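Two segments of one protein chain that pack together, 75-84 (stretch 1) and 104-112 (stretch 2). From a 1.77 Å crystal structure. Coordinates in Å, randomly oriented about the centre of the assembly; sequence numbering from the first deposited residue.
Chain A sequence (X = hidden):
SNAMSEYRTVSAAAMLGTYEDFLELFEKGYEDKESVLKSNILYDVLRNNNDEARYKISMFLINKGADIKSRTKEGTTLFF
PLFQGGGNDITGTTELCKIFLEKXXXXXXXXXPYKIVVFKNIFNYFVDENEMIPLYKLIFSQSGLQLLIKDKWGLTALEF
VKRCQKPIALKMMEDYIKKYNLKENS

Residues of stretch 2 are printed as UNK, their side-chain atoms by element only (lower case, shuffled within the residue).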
ATOM      1  N   GLY A  75       7.083 -15.021  -4.702  1.00 25.87           N
ATOM      2  CA  GLY A  75       6.844 -15.944  -3.603  1.00 23.77           C
ATOM      3  C   GLY A  75       5.949 -15.425  -2.498  1.00 23.84           C
ATOM      4  O   GLY A  75       5.840 -16.048  -1.447  1.00 33.72           O
ATOM      5  N   THR A  76       5.306 -14.287  -2.724  1.00 22.05           N
ATOM      6  CA  THR A  76       4.517 -13.650  -1.674  1.00 23.29           C
ATOM      7  C   THR A  76       3.148 -14.301  -1.491  1.00 22.61           C
ATOM      8  O   THR A  76       2.396 -14.456  -2.455  1.00 24.06           O
ATOM      9  CB  THR A  76       4.322 -12.167  -1.984  1.00 25.60           C
ATOM     10  OG1 THR A  76       5.584 -11.581  -2.331  1.00 27.47           O
ATOM     11  CG2 THR A  76       3.728 -11.453  -0.788  1.00 23.53           C
ATOM     12  N   THR A  77       2.829 -14.672  -0.250  1.00 20.98           N
ATOM     13  CA  THR A  77       1.520 -15.241   0.078  1.00 22.92           C
ATOM     14  C   THR A  77       0.446 -14.172   0.236  1.00 22.53           C
ATOM     15  O   THR A  77       0.741 -12.975   0.247  1.00 22.16           O
ATOM     16  CB  THR A  77       1.562 -16.019   1.394  1.00 24.49           C
ATOM     17  OG1 THR A  77       1.843 -15.104   2.458  1.00 24.32           O
ATOM     18  CG2 THR A  77       2.632 -17.090   1.352  1.00 26.11           C
ATOM     19  N   LEU A  78      -0.802 -14.616   0.374  1.00 20.50           N
ATOM     20  CA  LEU A  78      -1.921 -13.703   0.557  1.00 22.03           C
ATOM     21  C   LEU A  78      -1.774 -12.890   1.835  1.00 19.44           C
ATOM     22  O   LEU A  78      -2.377 -11.828   1.970  1.00 20.39           O
ATOM     23  CB  LEU A  78      -3.241 -14.475   0.589  1.00 21.81           C
ATOM     24  CG  LEU A  78      -3.578 -15.169  -0.736  1.00 23.15           C
ATOM     25  CD1 LEU A  78      -4.939 -15.800  -0.629  1.00 23.45           C
ATOM     26  CD2 LEU A  78      -3.532 -14.177  -1.882  1.00 24.20           C
ATOM     27  N   PHE A  79      -0.974 -13.379   2.774  1.00 21.34           N
ATOM     28  CA  PHE A  79      -0.848 -12.670   4.046  1.00 19.03           C
ATOM     29  C   PHE A  79      -0.299 -11.248   3.894  1.00 18.84           C
ATOM     30  O   PHE A  79      -0.611 -10.376   4.704  1.00 21.20           O
ATOM     31  CB  PHE A  79       0.002 -13.467   5.038  1.00 20.08           C
ATOM     32  CG  PHE A  79      -0.672 -14.696   5.560  1.00 19.74           C
ATOM     33  CD1 PHE A  79      -1.752 -14.593   6.429  1.00 18.92           C
ATOM     34  CD2 PHE A  79      -0.225 -15.955   5.194  1.00 19.28           C
ATOM     35  CE1 PHE A  79      -2.378 -15.725   6.928  1.00 19.96           C
ATOM     36  CE2 PHE A  79      -0.843 -17.095   5.683  1.00 24.71           C
ATOM     37  CZ  PHE A  79      -1.928 -16.981   6.556  1.00 23.27           C
ATOM     38  N   PHE A  80       0.517 -11.009   2.867  1.00 21.68           N
ATOM     39  CA  PHE A  80       1.167  -9.708   2.753  1.00 20.83           C
ATOM     40  C   PHE A  80       0.177  -8.583   2.471  1.00 23.67           C
ATOM     41  O   PHE A  80       0.112  -7.621   3.229  1.00 21.69           O
ATOM     42  CB  PHE A  80       2.294  -9.713   1.720  1.00 21.11           C
ATOM     43  CG  PHE A  80       3.153  -8.463   1.754  1.00 21.60           C
ATOM     44  CD1 PHE A  80       4.024  -8.228   2.813  1.00 26.17           C
ATOM     45  CD2 PHE A  80       3.093  -7.529   0.719  1.00 24.53           C
ATOM     46  CE1 PHE A  80       4.817  -7.085   2.845  1.00 26.07           C
ATOM     47  CE2 PHE A  80       3.881  -6.389   0.743  1.00 28.18           C
ATOM     48  CZ  PHE A  80       4.742  -6.163   1.806  1.00 26.30           C
ATOM     49  N   PRO A  81      -0.613  -8.701   1.388  1.00 22.32           N
ATOM     50  CA  PRO A  81      -1.577  -7.623   1.164  1.00 18.83           C
ATOM     51  C   PRO A  81      -2.618  -7.569   2.270  1.00 17.36           C
ATOM     52  O   PRO A  81      -3.119  -6.483   2.562  1.00 21.30           O
ATOM     53  CB  PRO A  81      -2.216  -7.981  -0.193  1.00 19.54           C
ATOM     54  CG  PRO A  81      -1.890  -9.428  -0.411  1.00 21.11           C
ATOM     55  CD  PRO A  81      -0.567  -9.649   0.260  1.00 23.35           C
ATOM     56  N   LEU A  82      -2.937  -8.712   2.873  1.00 17.13           N
ATOM     57  CA  LEU A  82      -3.857  -8.744   4.012  1.00 22.46           C
ATOM     58  C   LEU A  82      -3.369  -7.817   5.118  1.00 22.35           C
ATOM     59  O   LEU A  82      -4.106  -6.953   5.599  1.00 21.63           O
ATOM     60  CB  LEU A  82      -3.963 -10.158   4.577  1.00 23.63           C
ATOM     61  CG  LEU A  82      -4.764 -10.277   5.878  1.00 21.20           C
ATOM     62  CD1 LEU A  82      -6.221  -9.914   5.649  1.00 21.65           C
ATOM     63  CD2 LEU A  82      -4.666 -11.689   6.414  1.00 21.42           C
ATOM     64  N   PHE A  83      -2.118  -8.002   5.517  1.00 21.86           N
ATOM     65  CA  PHE A  83      -1.559  -7.221   6.623  1.00 18.10           C
ATOM     66  C   PHE A  83      -1.175  -5.786   6.240  1.00 21.92           C
ATOM     67  O   PHE A  83      -1.299  -4.867   7.057  1.00 23.53           O
ATOM     68  CB  PHE A  83      -0.396  -7.976   7.274  1.00 17.68           C
ATOM     69  CG  PHE A  83      -0.822  -9.240   7.961  1.00 20.88           C
ATOM     70  CD1 PHE A  83      -1.913  -9.232   8.822  1.00 18.88           C
ATOM     71  CD2 PHE A  83      -0.154 -10.440   7.728  1.00 17.69           C
ATOM     72  CE1 PHE A  83      -2.329 -10.401   9.458  1.00 17.81           C
ATOM     73  CE2 PHE A  83      -0.557 -11.611   8.352  1.00 18.56           C
ATOM     74  CZ  PHE A  83      -1.648 -11.593   9.221  1.00 20.04           C
ATOM     75  N   GLN A  84      -0.717  -5.587   5.007  1.00 25.01           N
ATOM     76  CA  GLN A  84      -0.434  -4.235   4.525  1.00 21.74           C
ATOM     77  C   GLN A  84      -1.678  -3.348   4.541  1.00 26.16           C
ATOM     78  O   GLN A  84      -1.605  -2.181   4.913  1.00 27.09           O
ATOM     79  CB  GLN A  84       0.155  -4.273   3.115  1.00 26.33           C
ATOM     80  CG  GLN A  84       1.563  -4.802   3.070  1.00 21.31           C
ATOM     81  CD  GLN A  84       2.495  -4.022   3.980  1.00 23.73           C
ATOM     82  OE1 GLN A  84       2.993  -4.558   4.963  1.00 26.07           O
ATOM     83  NE2 GLN A  84       2.737  -2.749   3.652  1.00 23.43           N
ATOM     84  N   UNK A 104      -4.732 -23.565   4.977  1.00 33.85           N
ATOM     85  CA  UNK A 104      -3.392 -23.993   4.616  1.00 37.01           C
ATOM     86  C   UNK A 104      -2.421 -22.963   4.060  1.00 37.38           C
ATOM     87  O   UNK A 104      -1.341 -23.325   3.600  1.00 38.05           O
ATOM     88  N   UNK A 105      -2.779 -21.684   4.093  1.00 30.84           N
ATOM     89  CA  UNK A 105      -1.838 -20.671   3.641  1.00 27.33           C
ATOM     90  C   UNK A 105      -0.652 -20.636   4.607  1.00 28.26           C
ATOM     91  O   UNK A 105      -0.790 -20.974   5.788  1.00 27.13           O
ATOM     92  c   UNK A 105      -2.503 -19.311   3.541  1.00 30.25           C
ATOM     93  N   UNK A 106       0.509 -20.238   4.096  1.00 29.77           N
ATOM     94  CA  UNK A 106       1.756 -20.286   4.863  1.00 30.22           C
ATOM     95  C   UNK A 106       2.184 -18.911   5.376  1.00 21.74           C
ATOM     96  O   UNK A 106       2.614 -18.051   4.605  1.00 24.51           O
ATOM     97  c   UNK A 106       2.863 -20.889   3.995  1.00 36.57           C
ATOM     98  o   UNK A 106       4.261 -20.878   5.930  1.00 40.77           O
ATOM     99  c   UNK A 106       4.216 -20.882   4.680  1.00 41.70           C
ATOM    100  o   UNK A 106       5.233 -20.892   3.958  1.00 44.66           O
ATOM    101  N   UNK A 107       2.081 -18.711   6.688  1.00 23.93           N
ATOM    102  CA  UNK A 107       2.407 -17.417   7.273  1.00 27.45           C
ATOM    103  C   UNK A 107       3.884 -17.318   7.657  1.00 23.57           C
ATOM    104  O   UNK A 107       4.358 -16.240   8.027  1.00 24.07           O
ATOM    105  c   UNK A 107       1.483 -15.620   8.815  1.00 24.69           C
ATOM    106  c   UNK A 107       1.505 -17.118   8.507  1.00 24.40           C
ATOM    107  c   UNK A 107       1.937 -17.951   9.723  1.00 27.77           C
ATOM    108  c   UNK A 107       0.487 -15.246   9.894  1.00 30.05           C
ATOM    109  N   UNK A 108       4.617 -18.428   7.560  1.00 20.85           N
ATOM    110  CA  UNK A 108       6.030 -18.440   7.981  1.00 23.83           C
ATOM    111  C   UNK A 108       6.975 -17.921   6.900  1.00 25.68           C
ATOM    112  O   UNK A 108       8.087 -17.491   7.186  1.00 29.58           O
ATOM    113  o   UNK A 108       6.561 -20.709   7.258  1.00 27.27           O
ATOM    114  c   UNK A 108       5.563 -20.448   9.429  1.00 29.21           C
ATOM    115  c   UNK A 108       6.502 -19.852   8.405  1.00 25.14           C
ATOM    116  N   UNK A 109       6.534 -17.975   5.649  1.00 24.69           N
ATOM    117  CA  UNK A 109       7.356 -17.485   4.547  1.00 23.48           C
ATOM    118  C   UNK A 109       7.581 -15.984   4.639  1.00 22.54           C
ATOM    119  O   UNK A 109       6.668 -15.230   4.971  1.00 23.28           O
ATOM    120  c   UNK A 109       6.702 -17.842   3.211  1.00 29.56           C
ATOM    121  N   UNK A 110       8.804 -15.554   4.340  1.00 26.67           N
ATOM    122  CA  UNK A 110       9.145 -14.144   4.336  1.00 27.66           C
ATOM    123  C   UNK A 110       8.559 -13.436   3.138  1.00 29.30           C
ATOM    124  O   UNK A 110       8.125 -14.073   2.178  1.00 28.45           O
ATOM    125  c   UNK A 110      12.820 -14.160   5.583  1.00 33.11           C
ATOM    126  c   UNK A 110      10.662 -13.969   4.319  1.00 29.74           C
ATOM    127  c   UNK A 110      11.347 -14.551   5.550  1.00 29.61           C
ATOM    128  c   UNK A 110      10.626 -14.079   6.791  1.00 29.70           C
ATOM    129  N   UNK A 111       8.516 -12.112   3.210  1.00 24.97           N
ATOM    130  CA  UNK A 111       8.241 -11.315   2.026  1.00 24.62           C
ATOM    131  C   UNK A 111       9.634 -11.099   1.468  1.00 30.38           C
ATOM    132  O   UNK A 111      10.426 -10.352   2.040  1.00 31.70           O
ATOM    133  c   UNK A 111       7.574  -9.984   2.395  1.00 26.13           C
ATOM    134  c   UNK A 111       6.503  -8.431  -0.910  1.00 23.97           C
ATOM    135  o   UNK A 111       7.091  -6.395  -1.994  1.00 26.24           O
ATOM    136  c   UNK A 111       7.455  -9.016   1.230  1.00 24.59           C
ATOM    137  c   UNK A 111       8.160  -7.819   1.213  1.00 25.52           C
ATOM    138  c   UNK A 111       7.223  -7.252  -0.917  1.00 26.47           C
ATOM    139  c   UNK A 111       6.623  -9.303   0.152  1.00 25.33           C
ATOM    140  c   UNK A 111       8.052  -6.936   0.135  1.00 26.94           C
ATOM    141  N   UNK A 112       9.957 -11.791   0.380  1.00 25.82           N
ATOM    142  CA  UNK A 112      11.342 -11.841  -0.102  1.00 32.91           C
ATOM    143  C   UNK A 112      12.007 -10.499  -0.465  1.00 27.43           C
ATOM    144  O   UNK A 112      13.137 -10.248  -0.059  1.00 34.26           O
ATOM    145  c   UNK A 112      11.423 -14.293  -0.766  1.00 43.94           C
ATOM    146  c   UNK A 112      10.789 -16.639  -1.377  1.00 54.92           C
ATOM    147  n   UNK A 112      10.175 -17.490  -2.439  1.00 56.62           N
ATOM    148  c   UNK A 112      11.223 -15.274  -1.909  1.00 47.79           C
ATOM    149  c   UNK A 112      11.485 -12.852  -1.249  1.00 37.82           C
TER
HETATM  150  O   HOH W   1       8.122 -16.074   0.267  1.00 39.39           O
HETATM  151  O   HOH W   2       8.031 -12.837  -1.380  1.00 22.15           O
HETATM  152  O   HOH W   3       4.003 -15.631   4.318  1.00 24.01           O
HETATM  153  O   HOH W   4       4.953 -14.147   1.764  1.00 27.36           O

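Position 104 has no side-chain atoms and touches nothing on stretch 1. Its phi/psi of 93/9 would jam a CB against the preceding carbonyl, so the backbone alone calls for glycine: G104.

Position 105 carries a single carbon directed toward stretch 1, where its CB lies 3.5 Å from F79 CE2. One carbon is alanine, A105.

Position 106 has two carbons, the second bearing two oxygens, a short carboxylate; its CA-to-CB bond points away from stretch 1, and its backbone O lies 3.4 Å from T77 CG2. This is D106. Its side chain braces its own loop while its backbone does the touching.

Position 107 shows four carbons forked at the first, one arm two carbons long, lying over one face of the F79 ring. Branching at CB with unequal arms means isoleucine, I107. Its CG1 sits 3.9 Å from the centroid of the F79 ring, 7° off the normal, a CH-pi contact; farther out, I107 CD1 reaches the edge of the F83 ring, 4.1 Å from F83 CE2.

Position 108 has one carbon carrying an oxygen and a carbon, and its CA-to-CB bond points away from stretch 1. It is threonine, T108. D106 OD1 accepts hydrogen bonds from T108 N at 3.0 Å and from T108 OG1 at 2.7 Å.

Position 109 has one carbon, directed toward stretch 1 but making no close contact: A109.

Position 110 has four carbons forked at the second; its CA-to-CB bond points away, and no side-chain atom touches stretch 1: leucine, L110.

Position 111 has one carbon, then a six-carbon ring bearing an oxygen, laid flat over the F80 ring: tyrosine, Y111. The two rings stack face to face, centroids 3.8 Å apart and planes at 3°.

Position 112 has four carbons in a row ending in a nitrogen that lies 3.9 Å from G75 CA: lysine, K112. A CB on G75 would fall 2.4 Å from K112 NZ.

The contact joins aromatic packing to water-mediated polar links, with no direct hydrogen bond between the stretches. F79 and F80, adjacent helical residues, receive I107 and Y111 on their respective ring faces. T77 caps the turn through a weak bond from F79 N to T77 OG1 (3.3 Å), and that same OG1 donates to water 3, which donates in turn to D106 O and A109 O. Water 1 donates to G75 O and L110 O, while water 4 links T77 N to L110 O. The rule: rings and the aliphatic groups laid against them supply the packing, and waters bridge polar atoms of the two stretches.

Stretch 2, residues 104-112: GADITALYK
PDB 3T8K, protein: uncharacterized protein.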